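Local coordinates for CoA-binding domain-containing protein (Thermus thermophilus, PDB 1IUK), which probably binds coenzyme A through a Rossmann-type domain, although its precise biological role has not been established, at residues A13-L19 and E69-D75; R42-P48 and E58-L64; E5-Y9 and G96-L100; A29-R34 and E54-E58; L87-L91 and F109-L113. All blocks are in the same frame, centred on the assembly; numbering follows the deposited sequence.

Contact 1 of 5, residues A13-L19 and E69-D75; sequences AKTIAVL and EPVDILD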
# COMPACT_ATOMS: atom_id res chain seq x y z
N ALA A 13 2.84 -12.57 2.10
CA ALA A 13 2.40 -11.67 1.03
C ALA A 13 3.34 -11.61 -0.18
O ALA A 13 4.55 -11.78 -0.05
CB ALA A 13 2.22 -10.25 1.59
N LYS A 14 2.75 -11.38 -1.35
CA LYS A 14 3.51 -11.28 -2.58
C LYS A 14 3.29 -9.93 -3.27
O LYS A 14 4.24 -9.21 -3.56
CB LYS A 14 3.10 -12.37 -3.58
CG LYS A 14 3.44 -11.98 -5.02
CD LYS A 14 2.99 -13.00 -6.04
CE LYS A 14 3.68 -12.78 -7.38
NZ LYS A 14 2.87 -13.30 -8.52
N THR A 15 2.02 -9.60 -3.53
CA THR A 15 1.68 -8.36 -4.24
C THR A 15 1.37 -7.15 -3.35
O THR A 15 0.51 -7.20 -2.46
CB THR A 15 0.49 -8.61 -5.18
OG1 THR A 15 -0.64 -9.03 -4.41
CG2 THR A 15 0.81 -9.74 -6.14
N ILE A 16 2.08 -6.05 -3.60
CA ILE A 16 1.85 -4.83 -2.84
C ILE A 16 1.50 -3.71 -3.82
O ILE A 16 2.32 -3.32 -4.64
CB ILE A 16 3.10 -4.41 -2.03
CG1 ILE A 16 3.53 -5.54 -1.10
CG2 ILE A 16 2.80 -3.14 -1.23
CD1 ILE A 16 4.68 -5.17 -0.18
N ALA A 17 0.27 -3.21 -3.75
CA ALA A 17 -0.13 -2.11 -4.61
C ALA A 17 0.21 -0.83 -3.85
O ALA A 17 -0.09 -0.71 -2.67
CB ALA A 17 -1.65 -2.17 -4.91
N VAL A 18 0.84 0.12 -4.53
CA VAL A 18 1.22 1.38 -3.90
C VAL A 18 0.30 2.49 -4.41
O VAL A 18 0.38 2.91 -5.57
CB VAL A 18 2.70 1.74 -4.22
CG1 VAL A 18 3.07 3.08 -3.59
CG2 VAL A 18 3.63 0.61 -3.71
N LEU A 19 -0.58 2.94 -3.54
CA LEU A 19 -1.53 3.97 -3.90
C LEU A 19 -0.86 5.32 -3.70
O LEU A 19 -0.56 5.72 -2.57
CB LEU A 19 -2.79 3.86 -3.05
CG LEU A 19 -3.95 4.70 -3.53
CD1 LEU A 19 -4.48 4.12 -4.83
CD2 LEU A 19 -5.02 4.75 -2.46
N GLU A 69 -4.66 -8.32 -10.88
CA GLU A 69 -4.38 -9.42 -9.97
C GLU A 69 -4.68 -9.04 -8.52
O GLU A 69 -4.69 -7.86 -8.17
CB GLU A 69 -2.93 -9.88 -10.12
CG GLU A 69 -1.92 -9.04 -9.37
CD GLU A 69 -0.54 -9.67 -9.36
OE1 GLU A 69 -0.38 -10.76 -8.75
OE2 GLU A 69 0.38 -9.09 -9.96
N PRO A 70 -4.93 -10.03 -7.65
CA PRO A 70 -5.23 -9.78 -6.24
C PRO A 70 -4.11 -9.04 -5.55
O PRO A 70 -2.94 -9.24 -5.88
CB PRO A 70 -5.44 -11.17 -5.66
CG PRO A 70 -5.81 -12.00 -6.84
CD PRO A 70 -4.97 -11.47 -7.96
N VAL A 71 -4.47 -8.20 -4.59
CA VAL A 71 -3.51 -7.39 -3.85
C VAL A 71 -3.46 -7.84 -2.40
O VAL A 71 -4.47 -7.83 -1.70
CB VAL A 71 -3.90 -5.91 -3.92
CG1 VAL A 71 -3.10 -5.09 -2.91
CG2 VAL A 71 -3.68 -5.40 -5.34
N ASP A 72 -2.28 -8.24 -1.96
CA ASP A 72 -2.10 -8.71 -0.58
C ASP A 72 -1.99 -7.55 0.37
O ASP A 72 -2.52 -7.59 1.48
CB ASP A 72 -0.85 -9.59 -0.48
CG ASP A 72 -1.00 -10.90 -1.25
OD1 ASP A 72 -0.14 -11.21 -2.08
OD2 ASP A 72 -1.99 -11.62 -1.01
N ILE A 73 -1.30 -6.49 -0.06
CA ILE A 73 -1.12 -5.30 0.76
C ILE A 73 -1.31 -4.05 -0.07
O ILE A 73 -0.75 -3.93 -1.17
CB ILE A 73 0.31 -5.22 1.36
CG1 ILE A 73 0.60 -6.48 2.19
CG2 ILE A 73 0.46 -3.95 2.21
CD1 ILE A 73 1.96 -6.49 2.85
N LEU A 74 -2.13 -3.13 0.43
CA LEU A 74 -2.33 -1.86 -0.27
C LEU A 74 -1.56 -0.84 0.57
O LEU A 74 -2.00 -0.47 1.67
CB LEU A 74 -3.81 -1.47 -0.35
CG LEU A 74 -4.06 -0.13 -1.05
CD1 LEU A 74 -3.72 -0.24 -2.52
CD2 LEU A 74 -5.50 0.31 -0.87
N ASP A 75 -0.40 -0.42 0.07
CA ASP A 75 0.45 0.57 0.77
C ASP A 75 -0.03 1.93 0.28
O ASP A 75 0.18 2.29 -0.88
CB ASP A 75 1.91 0.33 0.38
CG ASP A 75 2.90 0.96 1.35
OD1 ASP A 75 2.53 1.35 2.48
OD2 ASP A 75 4.08 1.05 0.96
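I16, A17 and V18 pair in that order with I73, L74 and D75 as neighbouring parallel strands, the axes of 15-19 and 73-75 coming within 4.7 Å. Bonds alternate between the chains: I73 N gives to T15 O, A17 N to I73 O, D75 N to A17 O and L19 N to D75 O. Ahead of this ladder, the carboxylate of D72 gathers two backbone amides on OD1. K14 N reaches D72 OD1 from above the carboxylate plane at 3.0 Å, and T15 N takes its anti lone pair at 3.1 Å; the short aspartate side chain suits a grip so near the backbone. T15 replies with its hydroxyl. Standing between backbone N and carbonyl carbon (chi1 61°), T15 OG1 donates to P70 O at 2.7 Å and also accepts from D72 N. On one sheet face the small A17 CB fits against L74 CD1 (3.7 Å) and both methyls of V71. On the other, the beta-branched I16 and I73 lie flank to flank, I16 CG1 against I73 CB. Helices 3-12 and 28-38 cover this I16-I73 face and helix 87-93 the A17-L74 face, while strands 42-46 and 98-100 flank the pair in the sheet.

Contact 2 of 5, residues R42-P48 and E58-L64; sequences RVLPVNP and EEAVASL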
# COMPACT_ATOMS: atom_id res chain seq x y z
N ARG A 42 6.03 -8.08 -5.31
CA ARG A 42 5.67 -7.59 -6.63
C ARG A 42 4.94 -6.30 -6.30
O ARG A 42 3.86 -6.32 -5.71
CB ARG A 42 4.73 -8.54 -7.35
CG ARG A 42 4.17 -7.94 -8.63
CD ARG A 42 3.31 -8.92 -9.41
NE ARG A 42 3.49 -8.72 -10.84
CZ ARG A 42 4.30 -9.45 -11.59
NH1 ARG A 42 5.00 -10.44 -11.03
NH2 ARG A 42 4.43 -9.20 -12.89
N VAL A 43 5.55 -5.17 -6.64
CA VAL A 43 4.95 -3.87 -6.35
C VAL A 43 4.24 -3.36 -7.59
O VAL A 43 4.80 -3.31 -8.70
CB VAL A 43 6.02 -2.86 -5.89
CG1 VAL A 43 6.72 -3.37 -4.65
CG2 VAL A 43 7.03 -2.62 -6.98
N LEU A 44 2.97 -3.00 -7.40
CA LEU A 44 2.12 -2.51 -8.47
C LEU A 44 1.81 -1.04 -8.23
O LEU A 44 1.04 -0.70 -7.33
CB LEU A 44 0.83 -3.33 -8.52
CG LEU A 44 1.04 -4.84 -8.56
CD1 LEU A 44 -0.30 -5.56 -8.42
CD2 LEU A 44 1.74 -5.21 -9.86
N PRO A 45 2.43 -0.15 -9.02
CA PRO A 45 2.20 1.29 -8.85
C PRO A 45 0.83 1.78 -9.34
O PRO A 45 0.40 1.47 -10.45
CB PRO A 45 3.35 1.92 -9.64
CG PRO A 45 3.59 0.93 -10.76
CD PRO A 45 3.40 -0.43 -10.10
N VAL A 46 0.14 2.55 -8.49
CA VAL A 46 -1.16 3.11 -8.86
C VAL A 46 -1.15 4.61 -8.56
O VAL A 46 -1.00 5.03 -7.42
CB VAL A 46 -2.33 2.44 -8.08
CG1 VAL A 46 -3.66 3.01 -8.57
CG2 VAL A 46 -2.31 0.93 -8.27
N ASN A 47 -1.30 5.42 -9.61
CA ASN A 47 -1.33 6.87 -9.47
C ASN A 47 -1.69 7.45 -10.82
O ASN A 47 -0.95 7.32 -11.79
CB ASN A 47 0.04 7.41 -9.04
CG ASN A 47 -0.04 8.84 -8.50
OD1 ASN A 47 -1.00 9.56 -8.78
ND2 ASN A 47 0.96 9.24 -7.73
N PRO A 48 -2.85 8.11 -10.89
CA PRO A 48 -3.27 8.69 -12.17
C PRO A 48 -2.24 9.71 -12.65
O PRO A 48 -2.08 9.91 -13.85
CB PRO A 48 -4.62 9.34 -11.84
CG PRO A 48 -4.64 9.48 -10.36
CD PRO A 48 -3.82 8.36 -9.82
N GLU A 58 7.05 -1.87 -13.38
CA GLU A 58 5.67 -2.07 -13.82
C GLU A 58 5.05 -0.77 -14.33
O GLU A 58 5.45 0.32 -13.91
CB GLU A 58 4.82 -2.60 -12.66
CG GLU A 58 5.19 -4.00 -12.22
CD GLU A 58 4.98 -5.04 -13.31
OE1 GLU A 58 4.54 -4.69 -14.43
OE2 GLU A 58 5.26 -6.23 -13.06
N GLU A 59 4.09 -0.88 -15.23
CA GLU A 59 3.42 0.31 -15.74
C GLU A 59 2.40 0.77 -14.71
O GLU A 59 1.58 -0.03 -14.24
CB GLU A 59 2.71 0.01 -17.06
CG GLU A 59 1.99 1.20 -17.69
CD GLU A 59 1.70 1.00 -19.17
OE1 GLU A 59 2.67 0.97 -19.97
OE2 GLU A 59 0.51 0.87 -19.54
N ALA A 60 2.46 2.04 -14.34
CA ALA A 60 1.53 2.59 -13.36
C ALA A 60 0.14 2.68 -13.98
O ALA A 60 -0.00 2.98 -15.16
CB ALA A 60 1.99 3.98 -12.89
N VAL A 61 -0.88 2.40 -13.18
CA VAL A 61 -2.26 2.48 -13.65
C VAL A 61 -2.95 3.61 -12.88
O VAL A 61 -2.51 4.00 -11.80
CB VAL A 61 -3.01 1.12 -13.45
CG1 VAL A 61 -2.37 0.04 -14.31
CG2 VAL A 61 -3.00 0.70 -11.99
N ALA A 62 -4.04 4.15 -13.43
CA ALA A 62 -4.73 5.25 -12.78
C ALA A 62 -5.63 4.86 -11.61
O ALA A 62 -5.75 5.62 -10.66
CB ALA A 62 -5.53 6.04 -13.80
N SER A 63 -6.24 3.67 -11.67
CA SER A 63 -7.15 3.22 -10.62
C SER A 63 -6.86 1.83 -10.12
O SER A 63 -6.39 0.97 -10.86
CB SER A 63 -8.58 3.25 -11.13
OG SER A 63 -9.35 2.19 -10.57
N LEU A 64 -7.18 1.60 -8.85
CA LEU A 64 -6.97 0.30 -8.24
C LEU A 64 -7.70 -0.79 -9.02
O LEU A 64 -7.22 -1.91 -9.11
CB LEU A 64 -7.47 0.31 -6.79
CG LEU A 64 -6.64 1.09 -5.76
CD1 LEU A 64 -7.34 1.04 -4.42
CD2 LEU A 64 -5.23 0.49 -5.67
O HOH W 1 0.61 -1.08 -11.82
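R42 and E58 meet with their side chains roughly at right angles, the guanidinium and carboxylate planes turned 43° apart. The salt bridge runs from R42 NH2 to E58 OE2 at 3.1 Å, a single-oxygen contact that approaches the guanidinium obliquely. With CG anti to its carbonyl carbon (chi1 -67°), E58 lays CG beside V43 O, and the bend at chi2 (-62°) turns its carboxylate to R42, while E58 CB sits against P45 CD at 3.6 Å, again crosswise. P45 then turns its CG to the methyl of A60; a compact ring and a methyl let the backbones come close. Strand 42-46 is the outermost strand at this end of the parallel Rossmann-type sheet, and 58-64 adds one bridge to it: V61 N donates to P45 O, and V61 O accepts from N47 N at 2.9 Å. A water donates to both P45 O and E59 O. Around the bridge, V46 CG2 meets V61 CG2 at 3.8 Å and L64 CD2 at 3.9 Å, with L64 lying across it and V61 set at a slant. L64 continues inward to L19 and V90. Past the strand end, P48 CB lies by A62 CB, and N47 ND2 bonds to A21 O.

Contact 3 of 5, residues E5-Y9 and G96-L100; sequences ELRAY and GLVWL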
# COMPACT_ATOMS: atom_id res chain seq x y z
N GLU A 5 1.75 -12.06 14.27
CA GLU A 5 0.77 -12.12 13.19
C GLU A 5 1.17 -11.23 12.01
O GLU A 5 1.08 -11.67 10.86
CB GLU A 5 -0.61 -11.71 13.69
CG GLU A 5 -1.65 -11.74 12.59
CD GLU A 5 -3.07 -11.60 13.11
OE1 GLU A 5 -4.00 -11.45 12.28
OE2 GLU A 5 -3.24 -11.64 14.35
N LEU A 6 1.60 -10.00 12.28
CA LEU A 6 2.01 -9.09 11.23
C LEU A 6 3.20 -9.67 10.47
O LEU A 6 3.33 -9.50 9.26
CB LEU A 6 2.38 -7.72 11.81
CG LEU A 6 2.72 -6.65 10.76
CD1 LEU A 6 1.68 -6.64 9.66
CD2 LEU A 6 2.80 -5.30 11.44
N ARG A 7 4.09 -10.38 11.17
CA ARG A 7 5.23 -10.99 10.50
C ARG A 7 4.73 -12.09 9.55
O ARG A 7 5.13 -12.15 8.39
CB ARG A 7 6.19 -11.59 11.53
CG ARG A 7 7.56 -11.94 10.96
CD ARG A 7 8.42 -12.67 11.99
NE ARG A 7 8.01 -12.33 13.35
CZ ARG A 7 8.54 -11.35 14.07
NH1 ARG A 7 9.51 -10.61 13.56
NH2 ARG A 7 8.08 -11.11 15.29
N ALA A 8 3.86 -12.95 10.07
CA ALA A 8 3.31 -14.05 9.26
C ALA A 8 2.62 -13.47 8.04
O ALA A 8 2.71 -14.01 6.93
CB ALA A 8 2.30 -14.87 10.09
N TYR A 9 1.95 -12.34 8.23
CA TYR A 9 1.25 -11.69 7.14
C TYR A 9 2.20 -11.13 6.06
O TYR A 9 2.03 -11.38 4.87
CB TYR A 9 0.37 -10.56 7.68
CG TYR A 9 -0.64 -10.11 6.66
CD1 TYR A 9 -0.20 -9.46 5.50
CD2 TYR A 9 -1.99 -10.45 6.76
CE1 TYR A 9 -1.08 -9.18 4.46
CE2 TYR A 9 -2.87 -10.17 5.72
CZ TYR A 9 -2.41 -9.54 4.57
OH TYR A 9 -3.22 -9.31 3.49
N GLY A 96 -5.91 -7.59 0.85
CA GLY A 96 -5.83 -8.38 2.07
C GLY A 96 -5.54 -7.55 3.31
O GLY A 96 -5.92 -7.92 4.42
N LEU A 97 -4.86 -6.43 3.12
CA LEU A 97 -4.49 -5.55 4.23
C LEU A 97 -4.26 -4.14 3.70
O LEU A 97 -3.70 -3.98 2.62
CB LEU A 97 -3.20 -6.07 4.88
CG LEU A 97 -2.50 -5.24 5.95
CD1 LEU A 97 -3.35 -5.18 7.20
CD2 LEU A 97 -1.16 -5.87 6.28
N VAL A 98 -4.72 -3.12 4.45
CA VAL A 98 -4.51 -1.73 4.05
C VAL A 98 -3.51 -1.11 5.00
O VAL A 98 -3.68 -1.15 6.22
CB VAL A 98 -5.83 -0.92 4.06
CG1 VAL A 98 -5.53 0.58 3.90
CG2 VAL A 98 -6.71 -1.39 2.91
N TRP A 99 -2.46 -0.55 4.43
CA TRP A 99 -1.37 0.06 5.19
C TRP A 99 -1.30 1.56 4.94
O TRP A 99 -0.90 1.97 3.84
CB TRP A 99 -0.05 -0.60 4.77
CG TRP A 99 1.14 -0.27 5.64
CD1 TRP A 99 1.82 0.92 5.69
CD2 TRP A 99 1.76 -1.14 6.59
NE1 TRP A 99 2.82 0.84 6.63
CE2 TRP A 99 2.81 -0.41 7.20
CE3 TRP A 99 1.53 -2.47 7.00
CZ2 TRP A 99 3.62 -0.96 8.20
CZ3 TRP A 99 2.35 -3.01 8.00
CH2 TRP A 99 3.38 -2.26 8.59
N LEU A 100 -1.67 2.36 5.92
CA LEU A 100 -1.60 3.81 5.75
C LEU A 100 -0.20 4.26 6.16
O LEU A 100 0.21 4.05 7.31
CB LEU A 100 -2.64 4.51 6.61
CG LEU A 100 -4.10 4.09 6.36
CD1 LEU A 100 -5.02 4.97 7.21
CD2 LEU A 100 -4.43 4.19 4.86
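The Y9 ring presents one face to L97, whose CD2 stands 4.0 Å from the ring centroid in a CH-pi contact displaced toward the rim. At the other aromatic group, W99, the approach is different: L6 CD1 comes to the edge of the indole, near its plane, and lies 4.0 Å from W99 CZ3. L6 and W99 cross at about a right angle, whereas Y9 and L97 overlap lengthwise, each pointing past the other, so that L97 CB comes within 3.6 Å of Y9 CZ. With CG anti to the backbone N (chi1 -165°), Y9 is thrown from helix 3-12 to G96 and L97. Its hydroxyl is pressed against the backbone there, Y9 OH lying 3.1 Å from G96 CA. Glycine suits this place, because a beta carbon on G96 would collide with the phenol oxygen. Although G96 O and L97 N are also near, neither is hydrogen-bonded to Y9 OH, which bonds to D72 O instead. W99 NE1 likewise finds its partner in R124 O, and helix 126-134 touches both L6 and W99. The contact joins the first helix to one face of the Rossmann-type sheet without a hydrogen bond between the segments. Both aromatic side chains send their polar atoms to backbone carbonyls beyond them, which should help to fix how the rings are turned while their carbon parts supply the apolar surface.

Contact 4 of 5, residues A29-R34 and E54-E58; sequences AHYVPR and ELFGE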
# COMPACT_ATOMS: atom_id res chain seq x y z
N ALA A 29 7.06 7.65 -1.41
CA ALA A 29 6.16 6.94 -2.31
C ALA A 29 6.95 6.35 -3.46
O ALA A 29 6.39 5.70 -4.35
CB ALA A 29 5.07 7.88 -2.84
N HIS A 30 8.26 6.59 -3.49
CA HIS A 30 9.07 6.01 -4.53
C HIS A 30 10.10 5.10 -3.90
O HIS A 30 10.23 3.94 -4.28
CB HIS A 30 9.79 7.05 -5.37
CG HIS A 30 10.56 6.45 -6.50
ND1 HIS A 30 10.06 6.37 -7.78
CD2 HIS A 30 11.75 5.81 -6.53
CE1 HIS A 30 10.90 5.70 -8.54
NE2 HIS A 30 11.94 5.35 -7.81
N TYR A 31 10.83 5.61 -2.91
CA TYR A 31 11.87 4.79 -2.30
C TYR A 31 11.39 3.67 -1.38
O TYR A 31 12.09 2.66 -1.25
CB TYR A 31 12.93 5.68 -1.61
CG TYR A 31 12.53 6.43 -0.36
CD1 TYR A 31 12.35 5.76 0.85
CD2 TYR A 31 12.40 7.82 -0.38
CE1 TYR A 31 12.05 6.47 2.02
CE2 TYR A 31 12.11 8.53 0.79
CZ TYR A 31 11.93 7.85 1.98
OH TYR A 31 11.63 8.54 3.13
N VAL A 32 10.21 3.79 -0.78
CA VAL A 32 9.71 2.70 0.07
C VAL A 32 9.35 1.54 -0.87
O VAL A 32 9.73 0.38 -0.64
CB VAL A 32 8.50 3.14 0.93
CG1 VAL A 32 7.81 1.93 1.52
CG2 VAL A 32 8.97 4.07 2.04
N PRO A 33 8.60 1.82 -1.94
CA PRO A 33 8.25 0.75 -2.88
C PRO A 33 9.51 0.09 -3.48
O PRO A 33 9.53 -1.11 -3.80
CB PRO A 33 7.42 1.47 -3.95
CG PRO A 33 6.90 2.68 -3.26
CD PRO A 33 7.96 3.10 -2.30
N ARG A 34 10.55 0.90 -3.65
CA ARG A 34 11.81 0.43 -4.20
C ARG A 34 12.40 -0.63 -3.27
O ARG A 34 12.83 -1.70 -3.71
CB ARG A 34 12.78 1.61 -4.33
CG ARG A 34 13.52 1.66 -5.64
CD ARG A 34 14.82 2.43 -5.49
NE ARG A 34 15.87 1.87 -6.33
CZ ARG A 34 17.04 1.44 -5.89
NH1 ARG A 34 17.32 1.50 -4.59
NH2 ARG A 34 17.93 0.94 -6.74
N GLU A 54 6.47 3.72 -16.45
CA GLU A 54 7.00 2.54 -15.78
C GLU A 54 7.59 2.88 -14.42
O GLU A 54 8.56 3.65 -14.33
CB GLU A 54 8.05 1.86 -16.65
CG GLU A 54 8.28 0.39 -16.33
CD GLU A 54 9.70 -0.05 -16.62
OE1 GLU A 54 10.32 -0.69 -15.74
OE2 GLU A 54 10.21 0.25 -17.73
N LEU A 55 7.01 2.32 -13.37
CA LEU A 55 7.51 2.55 -12.03
C LEU A 55 7.72 1.20 -11.39
O LEU A 55 6.85 0.33 -11.45
CB LEU A 55 6.50 3.36 -11.20
CG LEU A 55 6.35 4.87 -11.45
CD1 LEU A 55 5.50 5.48 -10.37
CD2 LEU A 55 7.70 5.54 -11.46
N PHE A 56 8.89 1.00 -10.79
CA PHE A 56 9.21 -0.26 -10.13
C PHE A 56 9.11 -1.45 -11.07
O PHE A 56 8.72 -2.54 -10.65
CB PHE A 56 8.30 -0.44 -8.92
CG PHE A 56 8.09 0.82 -8.14
CD1 PHE A 56 9.18 1.59 -7.74
CD2 PHE A 56 6.80 1.28 -7.88
CE1 PHE A 56 9.00 2.80 -7.09
CE2 PHE A 56 6.61 2.49 -7.23
CZ PHE A 56 7.70 3.26 -6.83
N GLY A 57 9.47 -1.24 -12.33
CA GLY A 57 9.42 -2.32 -13.31
C GLY A 57 8.04 -2.61 -13.86
O GLY A 57 7.88 -3.48 -14.72
N GLU A 58 7.05 -1.87 -13.38
CA GLU A 58 5.67 -2.07 -13.82
C GLU A 58 5.05 -0.77 -14.33
O GLU A 58 5.45 0.32 -13.91
CB GLU A 58 4.82 -2.60 -12.66
CG GLU A 58 5.19 -4.00 -12.22
CD GLU A 58 4.98 -5.04 -13.31
OE1 GLU A 58 4.54 -4.69 -14.43
OE2 GLU A 58 5.26 -6.23 -13.06
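L55 approaches H30 with one methyl, its CD2 lying at the edge of the imidazole, 4.3 Å from H30 CE1, and its CB lies against one face of the next residue's ring. F56 carries the contact. P33 CB covers the opposite face of the phenyl ring, 3.6 Å from its centroid, making a CH-pi contact. The F56 edge in turn points at the face of H30, with CE1 over the middle of the imidazole: an edge-to-face pair, centroids 5.0 Å apart and planes at 53°. Near the F56 ring plane lies A29 O, 3.7 Å from CZ; proline at position 33 has no N-H to give this carbonyl, and the helix is kinked there. An alanine in place of F56 is likely to leave a gap beside P33 and the face of H30 without its aromatic partner. F56 and G57 both take positive phi, which glycine accepts easily, in a type I' beta turn from L55 to E58. E58 N closes it by bonding to L55 O at 2.9 Å. With H30 ND1 bonded to H22 O, the imidazole is tethered, and the hairpin is joined to helix 28-38 by ring and aliphatic contacts without a hydrogen bond.

Contact 5 of 5, residues L87-L91 and F109-L113; sequences LPEVL and FEKAL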
# COMPACT_ATOMS: atom_id res chain seq x y z
N LEU A 87 -12.20 5.45 -1.18
CA LEU A 87 -12.90 4.37 -0.49
C LEU A 87 -13.63 3.39 -1.39
O LEU A 87 -13.51 2.18 -1.21
CB LEU A 87 -13.88 4.93 0.55
CG LEU A 87 -13.76 4.38 1.97
CD1 LEU A 87 -15.02 4.71 2.76
CD2 LEU A 87 -13.53 2.88 1.96
N PRO A 88 -14.41 3.88 -2.35
CA PRO A 88 -15.13 2.97 -3.25
C PRO A 88 -14.23 1.99 -3.99
O PRO A 88 -14.52 0.79 -4.03
CB PRO A 88 -15.85 3.91 -4.22
CG PRO A 88 -15.96 5.20 -3.48
CD PRO A 88 -14.74 5.30 -2.63
N GLU A 89 -13.15 2.48 -4.59
CA GLU A 89 -12.23 1.60 -5.31
C GLU A 89 -11.44 0.69 -4.35
O GLU A 89 -11.05 -0.42 -4.71
CB GLU A 89 -11.28 2.42 -6.19
CG GLU A 89 -10.31 3.30 -5.43
CD GLU A 89 -9.12 3.75 -6.28
OE1 GLU A 89 -9.01 3.30 -7.45
OE2 GLU A 89 -8.30 4.54 -5.79
N VAL A 90 -11.21 1.17 -3.13
CA VAL A 90 -10.49 0.38 -2.13
C VAL A 90 -11.37 -0.80 -1.72
O VAL A 90 -10.95 -1.96 -1.77
CB VAL A 90 -10.14 1.24 -0.88
CG1 VAL A 90 -9.70 0.35 0.28
CG2 VAL A 90 -9.02 2.23 -1.22
N LEU A 91 -12.61 -0.51 -1.33
CA LEU A 91 -13.54 -1.56 -0.93
C LEU A 91 -13.80 -2.54 -2.06
O LEU A 91 -13.97 -3.73 -1.82
CB LEU A 91 -14.84 -0.93 -0.45
CG LEU A 91 -14.71 -0.15 0.86
CD1 LEU A 91 -15.98 0.65 1.11
CD2 LEU A 91 -14.44 -1.10 2.02
N PHE A 109 -12.47 6.66 7.30
CA PHE A 109 -11.90 5.76 6.30
C PHE A 109 -11.47 4.45 6.95
O PHE A 109 -11.71 3.37 6.41
CB PHE A 109 -10.71 6.43 5.63
CG PHE A 109 -10.08 5.60 4.54
CD1 PHE A 109 -10.61 5.61 3.25
CD2 PHE A 109 -8.94 4.83 4.80
CE1 PHE A 109 -10.03 4.85 2.23
CE2 PHE A 109 -8.35 4.07 3.79
CZ PHE A 109 -8.89 4.08 2.50
N GLU A 110 -10.85 4.56 8.12
CA GLU A 110 -10.37 3.38 8.83
C GLU A 110 -11.53 2.55 9.36
O GLU A 110 -11.49 1.32 9.32
CB GLU A 110 -9.45 3.81 9.97
CG GLU A 110 -8.13 4.41 9.48
CD GLU A 110 -7.30 5.00 10.60
OE1 GLU A 110 -7.13 4.30 11.62
OE2 GLU A 110 -6.83 6.15 10.46
N LYS A 111 -12.56 3.24 9.85
CA LYS A 111 -13.73 2.55 10.37
C LYS A 111 -14.45 1.81 9.26
O LYS A 111 -14.92 0.70 9.46
CB LYS A 111 -14.69 3.54 11.03
CG LYS A 111 -15.96 2.89 11.60
CD LYS A 111 -17.18 3.82 11.51
CE LYS A 111 -18.38 3.28 12.30
NZ LYS A 111 -17.96 2.64 13.59
N ALA A 112 -14.53 2.42 8.07
CA ALA A 112 -15.20 1.77 6.95
C ALA A 112 -14.50 0.49 6.53
O ALA A 112 -15.15 -0.50 6.16
CB ALA A 112 -15.30 2.72 5.76
N LEU A 113 -13.17 0.49 6.59
CA LEU A 113 -12.41 -0.69 6.21
C LEU A 113 -12.59 -1.80 7.25
O LEU A 113 -12.74 -2.98 6.91
CB LEU A 113 -10.92 -0.34 6.05
CG LEU A 113 -10.54 0.45 4.80
CD1 LEU A 113 -9.01 0.65 4.80
CD2 LEU A 113 -10.99 -0.27 3.52
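L87 reaches the facing helix with all of its branched end: CG sits 3.6 Å from F109 CD1, while CD1 touches A112 CB, also at 3.6 Å. To do so it holds chi1 at -128°, away from a staggered position, and runs alongside the phenyl ring, pointing the other way. A112 suits its place because a methyl lets the leucine come close to the helix backbone. One turn on, V90 CG1 meets L113 CD2 at 3.5 Å, the two side chains crossing squarely, and V90 CG2 lies at the edge of the F109 ring, near its plane. L91 CD2 lies 3.9 Å from L113 CD2. A serine in place of L87 would probably open a gap beside F109 CD1 and leave the A112 methyl without the leucine branch it packs on. The axes of segments 87-91 and 109-113 approach to 11.2 Å and run at 26° to each other; their helices belong to the alternating strand-helix pattern of a Rossmann-type fold: helix 87-93 leads into strand 98-100, and helix 107-115 from that strand to strand 120-122. Beneath them, F109 rests on L100, L113 on V98 and V120, and V90 on L64. Further out, polar side chains tie the two helices to their surroundings: E89 bonds to H86 and to the backbone of L64, E110 forms a salt bridge with R105, and F109 N is bonded to H106 ND1.

Contact 1 forms the middle of the parallel sheet, and the other four meet it from both sides. Contact 2, centred 10 Å away, continues the sheet through backbone bonds such as I16 N to R42 O at 2.8 Å. On the other side, L74 O and W99 N link contacts 1 and 3. Contact 4 shares E58 with contact 2 and packs against the same edge strand, V43 touching F56. Contact 5 meets contact 1 where L74 CD2 lies 4.0 Å from V90 CG2, and contact 3 where L100 CD1 lies 3.9 Å from E110 CG. Contacts 4 and 5 lie on opposite sides of the chain's centre, their centres about 24 Å apart.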